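Local coordinates for protein D-mannose isomerase (Marinomonas mediterranea, PDB 5X32) that catalyses the reversible isomerization of D-mannose to D-fructose and, less efficiently, of D-lyxose to D-xylulose, at residues A[217-222]-A[250-255]; A[255-260]-A[317-322]. All coordinates share one frame; numbering follows the deposited sequence.

Interaction 1: residues A[217-222]-A[250-255]. With PO4 (phosphate ion), chain C.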
ATOM      1  N   ASN A 217     -20.932   9.031   1.243  1.00 58.39           N
ATOM      2  CA  ASN A 217     -20.033   9.354   0.140  1.00 59.95           C
ATOM      3  C   ASN A 217     -18.604   8.928   0.418  1.00 61.93           C
ATOM      4  O   ASN A 217     -17.660   9.553  -0.070  1.00 60.27           O
ATOM      5  CB  ASN A 217     -20.061  10.852  -0.163  1.00 65.78           C
ATOM      6  CG  ASN A 217     -21.461  11.361  -0.487  1.00 67.68           C
ATOM      7  OD1 ASN A 217     -22.171  10.777  -1.315  1.00 62.87           O
ATOM      8  ND2 ASN A 217     -21.856  12.462   0.154  1.00 66.57           N
ATOM      9  N   GLU A 218     -18.457   7.866   1.211  1.00 63.40           N
ATOM     10  CA  GLU A 218     -17.158   7.246   1.472  1.00 64.89           C
ATOM     11  C   GLU A 218     -16.938   6.057   0.521  1.00 60.95           C
ATOM     12  O   GLU A 218     -17.899   5.451   0.036  1.00 56.93           O
ATOM     13  CB  GLU A 218     -17.077   6.779   2.926  1.00 64.91           C
ATOM     14  CG  GLU A 218     -17.212   7.875   3.956  1.00 64.29           C
ATOM     15  CD  GLU A 218     -17.309   7.324   5.382  1.00 74.76           C
ATOM     16  OE1 GLU A 218     -18.425   6.947   5.817  1.00 74.40           O
ATOM     17  OE2 GLU A 218     -16.269   7.266   6.075  1.00 73.96           O
ATOM     18  N   VAL A 219     -15.683   5.687   0.279  1.00 63.73           N
ATOM     19  CA  VAL A 219     -15.416   4.565  -0.627  1.00 59.78           C
ATOM     20  C   VAL A 219     -15.690   3.211   0.008  1.00 56.57           C
ATOM     21  O   VAL A 219     -15.094   2.854   1.014  1.00 61.04           O
ATOM     22  CB  VAL A 219     -13.991   4.580  -1.133  1.00 56.84           C
ATOM     23  CG1 VAL A 219     -13.872   3.627  -2.284  1.00 53.74           C
ATOM     24  CG2 VAL A 219     -13.608   5.992  -1.550  1.00 56.77           C
ATOM     25  N   TRP A 220     -16.615   2.481  -0.601  1.00 54.92           N
ATOM     26  CA  TRP A 220     -17.036   1.162  -0.166  1.00 55.17           C
ATOM     27  C   TRP A 220     -16.154   0.133  -0.883  1.00 62.66           C
ATOM     28  O   TRP A 220     -15.637   0.415  -1.965  1.00 60.16           O
ATOM     29  CB  TRP A 220     -18.525   0.975  -0.483  1.00 58.11           C
ATOM     30  CG  TRP A 220     -19.147  -0.288  -0.002  1.00 60.80           C
ATOM     31  CD1 TRP A 220     -19.425  -1.406  -0.745  1.00 61.14           C
ATOM     32  CD2 TRP A 220     -19.618  -0.560   1.323  1.00 62.61           C
ATOM     33  NE1 TRP A 220     -20.016  -2.365   0.048  1.00 60.12           N
ATOM     34  CE2 TRP A 220     -20.142  -1.871   1.321  1.00 65.01           C
ATOM     35  CE3 TRP A 220     -19.622   0.167   2.518  1.00 60.03           C
ATOM     36  CZ2 TRP A 220     -20.674  -2.460   2.465  1.00 68.29           C
ATOM     37  CZ3 TRP A 220     -20.146  -0.422   3.651  1.00 60.13           C
ATOM     38  CH2 TRP A 220     -20.670  -1.719   3.617  1.00 65.40           C
ATOM     39  N   GLU A 221     -15.951  -1.038  -0.285  1.00 56.70           N
ATOM     40  CA  GLU A 221     -14.959  -1.960  -0.824  1.00 58.78           C
ATOM     41  C   GLU A 221     -15.484  -2.783  -1.999  1.00 61.09           C
ATOM     42  O   GLU A 221     -14.794  -2.970  -3.013  1.00 54.35           O
ATOM     43  CB  GLU A 221     -14.444  -2.921   0.266  1.00 60.88           C
ATOM     44  CG  GLU A 221     -13.722  -2.299   1.471  1.00 61.37           C
ATOM     45  CD  GLU A 221     -12.388  -1.656   1.101  1.00 61.84           C
ATOM     46  OE1 GLU A 221     -11.757  -2.099   0.120  1.00 68.03           O
ATOM     47  OE2 GLU A 221     -11.911  -0.775   1.847  1.00 65.12           O
ATOM     48  N   HIS A 222     -16.716  -3.256  -1.855  1.00 61.79           N
ATOM     49  CA  HIS A 222     -17.240  -4.318  -2.704  1.00 60.69           C
ATOM     50  C   HIS A 222     -18.353  -3.907  -3.672  1.00 68.17           C
ATOM     51  O   HIS A 222     -19.387  -3.354  -3.279  1.00 67.32           O
ATOM     52  CB  HIS A 222     -17.721  -5.451  -1.801  1.00 59.86           C
ATOM     53  CG  HIS A 222     -16.730  -5.816  -0.731  1.00 71.40           C
ATOM     54  ND1 HIS A 222     -15.645  -6.631  -0.985  1.00 69.74           N
ATOM     55  CD2 HIS A 222     -16.650  -5.470   0.571  1.00 65.32           C
ATOM     56  CE1 HIS A 222     -14.942  -6.774   0.126  1.00 71.27           C
ATOM     57  NE2 HIS A 222     -15.522  -6.080   1.083  1.00 67.71           N
ATOM     58  N   GLY A 250      -8.893   3.028   6.742  1.00 49.86           N
ATOM     59  CA  GLY A 250      -7.571   3.047   6.150  1.00 49.30           C
ATOM     60  C   GLY A 250      -7.579   3.346   4.669  1.00 45.37           C
ATOM     61  O   GLY A 250      -6.671   4.000   4.156  1.00 45.10           O
ATOM     62  N   HIS A 251      -8.625   2.904   3.981  1.00 50.34           N
ATOM     63  CA  HIS A 251      -8.730   3.182   2.548  1.00 58.52           C
ATOM     64  C   HIS A 251      -9.282   4.583   2.278  1.00 50.92           C
ATOM     65  O   HIS A 251      -8.950   5.203   1.269  1.00 51.30           O
ATOM     66  CB  HIS A 251      -9.593   2.125   1.864  1.00 54.13           C
ATOM     67  CG  HIS A 251      -8.917   0.797   1.761  1.00 62.51           C
ATOM     68  ND1 HIS A 251      -9.609  -0.392   1.658  1.00 63.67           N
ATOM     69  CD2 HIS A 251      -7.603   0.468   1.766  1.00 60.30           C
ATOM     70  CE1 HIS A 251      -8.750  -1.393   1.595  1.00 63.23           C
ATOM     71  NE2 HIS A 251      -7.525  -0.898   1.656  1.00 63.25           N
ATOM     72  N   GLN A 252     -10.060   5.110   3.210  1.00 48.57           N
ATOM     73  CA  GLN A 252     -10.513   6.489   3.098  1.00 51.69           C
ATOM     74  C   GLN A 252      -9.288   7.401   3.182  1.00 50.76           C
ATOM     75  O   GLN A 252      -9.082   8.276   2.331  1.00 47.20           O
ATOM     76  CB  GLN A 252     -11.517   6.840   4.210  1.00 51.14           C
ATOM     77  CG  GLN A 252     -12.631   5.819   4.430  1.00 50.29           C
ATOM     78  CD  GLN A 252     -13.298   5.387   3.136  1.00 58.05           C
ATOM     79  OE1 GLN A 252     -13.595   6.211   2.272  1.00 54.10           O
ATOM     80  NE2 GLN A 252     -13.513   4.081   2.987  1.00 60.03           N
ATOM     81  N   THR A 253      -8.459   7.178   4.205  1.00 50.61           N
ATOM     82  CA  THR A 253      -7.315   8.065   4.443  1.00 51.20           C
ATOM     83  C   THR A 253      -6.232   7.824   3.407  1.00 49.15           C
ATOM     84  O   THR A 253      -5.535   8.759   2.983  1.00 48.68           O
ATOM     85  CB  THR A 253      -6.737   7.895   5.871  1.00 49.22           C
ATOM     86  OG1 THR A 253      -6.296   6.543   6.057  1.00 46.17           O
ATOM     87  CG2 THR A 253      -7.803   8.227   6.928  1.00 42.54           C
ATOM     88  N   GLU A 254      -6.140   6.580   2.946  1.00 52.83           N
ATOM     89  CA  GLU A 254      -5.176   6.236   1.907  1.00 55.04           C
ATOM     90  C   GLU A 254      -5.562   7.002   0.648  1.00 51.33           C
ATOM     91  O   GLU A 254      -4.730   7.659   0.023  1.00 51.45           O
ATOM     92  CB  GLU A 254      -5.167   4.729   1.662  1.00 54.79           C
ATOM     93  CG  GLU A 254      -4.385   4.269   0.453  1.00 58.51           C
ATOM     94  CD  GLU A 254      -3.588   3.016   0.727  1.00 63.09           C
ATOM     95  OE1 GLU A 254      -4.184   2.014   1.192  1.00 60.55           O
ATOM     96  OE2 GLU A 254      -2.370   3.024   0.444  1.00 72.74           O
ATOM     97  N   TRP A 255      -6.852   6.990   0.335  1.00 50.06           N
ATOM     98  CA  TRP A 255      -7.337   7.786  -0.781  1.00 52.32           C
ATOM     99  C   TRP A 255      -7.090   9.285  -0.615  1.00 53.34           C
ATOM    100  O   TRP A 255      -6.674   9.935  -1.560  1.00 54.98           O
ATOM    101  CB  TRP A 255      -8.819   7.554  -1.004  1.00 52.89           C
ATOM    102  CG  TRP A 255      -9.110   6.411  -1.904  1.00 50.84           C
ATOM    103  CD1 TRP A 255      -9.802   5.281  -1.599  1.00 46.53           C
ATOM    104  CD2 TRP A 255      -8.722   6.290  -3.277  1.00 45.36           C
ATOM    105  NE1 TRP A 255      -9.881   4.471  -2.701  1.00 47.22           N
ATOM    106  CE2 TRP A 255      -9.223   5.066  -3.744  1.00 49.43           C
ATOM    107  CE3 TRP A 255      -8.012   7.110  -4.162  1.00 46.73           C
ATOM    108  CZ2 TRP A 255      -9.027   4.627  -5.056  1.00 57.81           C
ATOM    109  CZ3 TRP A 255      -7.830   6.683  -5.473  1.00 54.86           C
ATOM    110  CH2 TRP A 255      -8.329   5.451  -5.906  1.00 56.32           C
TER
HETATM  111  P   PO4 C 401      -4.536  -2.667   1.192  1.00 84.04           P
HETATM  112  O1  PO4 C 401      -5.655  -2.869   0.194  1.00 72.41           O
HETATM  113  O2  PO4 C 401      -5.000  -3.132   2.563  1.00 73.69           O
HETATM  114  O3  PO4 C 401      -4.104  -1.214   1.310  1.00 69.96           O
HETATM  115  O4  PO4 C 401      -3.367  -3.474   0.684  1.00 72.61           O
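The amide nitrogen NE2 of Q252 donates to two carbonyl oxygens, that of V219 across the contact and that of Q248 just before helix 249-265. The bond to V219 O is 2.8 Å long and nearly straight (161°), lying in the carbonyl plane on a lone pair. The same amide accepts from V219 N at OE1 (2.9 Å), less squarely, with the donor tilted from the carbonyl plane. Glutamine suits this place because one flat group offers both a donor and an acceptor to an irregular loop; its bend at chi2 brings the amide against V219. An alanine here would probably leave V219 N and O without these mates and free the loop to shift. H251 ND1 donates to E221 OE2 at the edge of the ring, the carboxylate plane turned 53° from it; the modelled 2.3 Å is doubtfully short. At the ring's other nitrogen, NE2 makes a weak bond to phosphate O1 (3.1 Å). Holding ND1, E221 probably limits ring rotation in H251, a proton donor/acceptor by similarity. V219 CG2 meets W255 CD1 at 3.9 Å, and both side chains rest on I206 of helix 193-212, while H251 touches helix 173-190 and Q252 packs on helix 271-286.

Interaction 2: residues A[255-260]-A[317-322]; sequences WAKLLL and SFAAAW
K257 reaches across to A319 with CG anti to its own backbone N (chi1 172°) and CD anti to CA, an extended start that carries the aliphatic chain along the facing helix. There CD touches A319 CB at 3.7 Å. The chain then bends at chi3 (56°), turning NZ away from the alanines to a salt bridge with E316, which lies on the facing helix one turn before A320. This is helix-helix packing within the (alpha/alpha)6 barrel of the N-acylglucosamine 2-epimerase family. Helices 249-265 and 311-328 run in broadly the same direction, as neighbouring inner helices of such a barrel do, with a local crossing angle of 39°.

The axes of the short segments approach to 8.2 Å, a separation that small side chains make possible. A320 is the central piece: its methyl carbon CB faces A256 CB at 4.1 Å and lies equally far from K257 N, so it rests against backbone as well as side chain. K257 CB in turn comes within 4.1 Å of A320 CA. Alanine suits the place because its short methyl lets the two backbones come this close. No hydrogen bond joins the two segments; the interface depends on shape and on apolar contact.

Lysine suits this buried place, since its methylene chain can lie against alanine while its charged end goes to E316. Its side chain is about 7 Å from that of H380, a catalytic residue by similarity, so the packing continues close to the active site. At the far end, L260 also leans on L272 and A275 of helix 271-286, while its CD1 methyl stands 4.4 Å from the carbonyl oxygen of A320.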
ATOM      1  N   TRP A 255      -6.852   6.990   0.335  1.00 50.06           N
ATOM      2  CA  TRP A 255      -7.337   7.786  -0.781  1.00 52.32           C
ATOM      3  C   TRP A 255      -7.090   9.285  -0.615  1.00 53.34           C
ATOM      4  O   TRP A 255      -6.674   9.935  -1.560  1.00 54.98           O
ATOM      5  CB  TRP A 255      -8.819   7.554  -1.004  1.00 52.89           C
ATOM      6  CG  TRP A 255      -9.110   6.411  -1.904  1.00 50.84           C
ATOM      7  CD1 TRP A 255      -9.802   5.281  -1.599  1.00 46.53           C
ATOM      8  CD2 TRP A 255      -8.722   6.290  -3.277  1.00 45.36           C
ATOM      9  NE1 TRP A 255      -9.881   4.471  -2.701  1.00 47.22           N
ATOM     10  CE2 TRP A 255      -9.223   5.066  -3.744  1.00 49.43           C
ATOM     11  CE3 TRP A 255      -8.012   7.110  -4.162  1.00 46.73           C
ATOM     12  CZ2 TRP A 255      -9.027   4.627  -5.056  1.00 57.81           C
ATOM     13  CZ3 TRP A 255      -7.830   6.683  -5.473  1.00 54.86           C
ATOM     14  CH2 TRP A 255      -8.329   5.451  -5.906  1.00 56.32           C
ATOM     15  N   ALA A 256      -7.350   9.838   0.563  1.00 48.74           N
ATOM     16  CA  ALA A 256      -6.985  11.230   0.818  1.00 51.83           C
ATOM     17  C   ALA A 256      -5.540  11.501   0.392  1.00 51.37           C
ATOM     18  O   ALA A 256      -5.233  12.483  -0.309  1.00 52.19           O
ATOM     19  CB  ALA A 256      -7.179  11.566   2.291  1.00 47.23           C
ATOM     20  N   LYS A 257      -4.651  10.608   0.807  1.00 49.66           N
ATOM     21  CA  LYS A 257      -3.244  10.748   0.454  1.00 53.78           C
ATOM     22  C   LYS A 257      -3.042  10.735  -1.062  1.00 56.61           C
ATOM     23  O   LYS A 257      -2.340  11.590  -1.615  1.00 58.52           O
ATOM     24  CB  LYS A 257      -2.405   9.641   1.085  1.00 53.72           C
ATOM     25  CG  LYS A 257      -0.961   9.632   0.572  1.00 58.19           C
ATOM     26  CD  LYS A 257      -0.134   8.606   1.281  1.00 53.84           C
ATOM     27  CE  LYS A 257      -0.784   7.247   1.145  1.00 52.85           C
ATOM     28  NZ  LYS A 257      -0.289   6.436   0.007  1.00 57.64           N
ATOM     29  N   LEU A 258      -3.625   9.744  -1.727  1.00 54.29           N
ATOM     30  CA  LEU A 258      -3.488   9.651  -3.177  1.00 54.61           C
ATOM     31  C   LEU A 258      -4.011  10.927  -3.873  1.00 55.50           C
ATOM     32  O   LEU A 258      -3.347  11.468  -4.750  1.00 58.03           O
ATOM     33  CB  LEU A 258      -4.203   8.393  -3.686  1.00 48.25           C
ATOM     34  CG  LEU A 258      -3.492   7.112  -3.196  1.00 56.48           C
ATOM     35  CD1 LEU A 258      -4.297   5.852  -3.475  1.00 54.01           C
ATOM     36  CD2 LEU A 258      -2.079   6.967  -3.789  1.00 50.68           C
ATOM     37  N   LEU A 259      -5.161  11.436  -3.450  1.00 49.23           N
ATOM     38  CA  LEU A 259      -5.702  12.676  -4.010  1.00 56.67           C
ATOM     39  C   LEU A 259      -4.739  13.841  -3.847  1.00 57.55           C
ATOM     40  O   LEU A 259      -4.581  14.634  -4.762  1.00 60.08           O
ATOM     41  CB  LEU A 259      -7.028  13.051  -3.357  1.00 45.86           C
ATOM     42  CG  LEU A 259      -8.129  12.012  -3.565  1.00 52.48           C
ATOM     43  CD1 LEU A 259      -9.469  12.478  -2.973  1.00 49.21           C
ATOM     44  CD2 LEU A 259      -8.246  11.572  -5.020  1.00 48.57           C
ATOM     45  N   LEU A 260      -4.096  13.960  -2.690  1.00 55.86           N
ATOM     46  CA  LEU A 260      -3.212  15.110  -2.497  1.00 57.80           C
ATOM     47  C   LEU A 260      -1.941  14.938  -3.338  1.00 56.38           C
ATOM     48  O   LEU A 260      -1.397  15.899  -3.913  1.00 59.78           O
ATOM     49  CB  LEU A 260      -2.905  15.304  -1.007  1.00 53.67           C
ATOM     50  CG  LEU A 260      -4.198  15.563  -0.223  1.00 53.49           C
ATOM     51  CD1 LEU A 260      -3.985  15.744   1.252  1.00 59.59           C
ATOM     52  CD2 LEU A 260      -4.928  16.763  -0.772  1.00 60.36           C
ATOM     53  N   SER A 317      -2.874   6.663   7.457  1.00 50.67           N
ATOM     54  CA  SER A 317      -3.566   7.807   8.036  1.00 45.26           C
ATOM     55  C   SER A 317      -2.608   8.910   8.464  1.00 47.69           C
ATOM     56  O   SER A 317      -2.939  10.086   8.297  1.00 50.80           O
ATOM     57  CB  SER A 317      -4.441   7.389   9.209  1.00 43.79           C
ATOM     58  OG  SER A 317      -5.509   6.580   8.747  1.00 41.10           O
ATOM     59  N   PHE A 318      -1.431   8.591   9.007  1.00 46.40           N
ATOM     60  CA  PHE A 318      -0.570   9.725   9.347  1.00 49.19           C
ATOM     61  C   PHE A 318       0.096  10.322   8.083  1.00 48.90           C
ATOM     62  O   PHE A 318       0.464  11.508   8.073  1.00 51.39           O
ATOM     63  CB  PHE A 318       0.471   9.372  10.438  1.00 53.26           C
ATOM     64  CG  PHE A 318       1.600   8.473  10.002  1.00 48.93           C
ATOM     65  CD1 PHE A 318       2.577   8.919   9.127  1.00 52.76           C
ATOM     66  CD2 PHE A 318       1.751   7.217  10.574  1.00 53.27           C
ATOM     67  CE1 PHE A 318       3.647   8.092   8.758  1.00 56.75           C
ATOM     68  CE2 PHE A 318       2.813   6.403  10.234  1.00 55.14           C
ATOM     69  CZ  PHE A 318       3.762   6.836   9.314  1.00 55.70           C
ATOM     70  N   ALA A 319       0.234   9.541   7.009  1.00 43.03           N
ATOM     71  CA  ALA A 319       0.680  10.162   5.760  1.00 46.66           C
ATOM     72  C   ALA A 319      -0.392  11.165   5.242  1.00 50.43           C
ATOM     73  O   ALA A 319      -0.095  12.322   4.879  1.00 40.95           O
ATOM     74  CB  ALA A 319       0.974   9.118   4.727  1.00 41.18           C
ATOM     75  N   ALA A 320      -1.639  10.704   5.229  1.00 46.28           N
ATOM     76  CA  ALA A 320      -2.735  11.509   4.751  1.00 50.17           C
ATOM     77  C   ALA A 320      -2.800  12.778   5.594  1.00 56.92           C
ATOM     78  O   ALA A 320      -2.939  13.886   5.050  1.00 50.03           O
ATOM     79  CB  ALA A 320      -4.035  10.732   4.813  1.00 45.83           C
ATOM     80  N   ALA A 321      -2.672  12.614   6.912  1.00 49.31           N
ATOM     81  CA  ALA A 321      -2.738  13.750   7.829  1.00 51.04           C
ATOM     82  C   ALA A 321      -1.648  14.755   7.529  1.00 52.84           C
ATOM     83  O   ALA A 321      -1.891  15.963   7.558  1.00 51.53           O
ATOM     84  CB  ALA A 321      -2.637  13.294   9.271  1.00 52.38           C
ATOM     85  N   TRP A 322      -0.434  14.263   7.266  1.00 53.74           N
ATOM     86  CA  TRP A 322       0.664  15.193   7.022  1.00 50.37           C
ATOM     87  C   TRP A 322       0.428  15.986   5.763  1.00 51.48           C
ATOM     88  O   TRP A 322       0.672  17.197   5.728  1.00 55.32           O
ATOM     89  CB  TRP A 322       2.012  14.495   6.921  1.00 52.80           C
ATOM     90  CG  TRP A 322       3.124  15.499   6.836  1.00 51.91           C
ATOM     91  CD1 TRP A 322       3.839  15.838   5.730  1.00 54.96           C
ATOM     92  CD2 TRP A 322       3.602  16.337   7.897  1.00 52.13           C
ATOM     93  NE1 TRP A 322       4.758  16.814   6.041  1.00 59.44           N
ATOM     94  CE2 TRP A 322       4.630  17.138   7.366  1.00 54.36           C
ATOM     95  CE3 TRP A 322       3.272  16.474   9.247  1.00 52.83           C
ATOM     96  CZ2 TRP A 322       5.327  18.062   8.135  1.00 55.63           C
ATOM     97  CZ3 TRP A 322       3.962  17.394  10.007  1.00 55.49           C
ATOM     98  CH2 TRP A 322       4.977  18.175   9.452  1.00 57.63           C
TER

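The two contacts follow each other along the chain, interaction 1 closing before interaction 2 opens, and their centres are 12 Å apart. Both use helix 249-265; W255 belongs to both ranges, though it makes its contact in interaction 1. Interaction 1 joins the first part of that helix to the loop 217-222, and interaction 2 joins its continuation to helix 311-328. They also touch directly: T253 OG1 lies 2.8 Å from S317 OG, a probable hydrogen bond, and the T253 carbonyl packs against the A320 methyl. One helix is thus held by a loop on one side and a neighbouring barrel helix on another, an arrangement consistent with a firmly placed H251, the proton donor/acceptor by similarity.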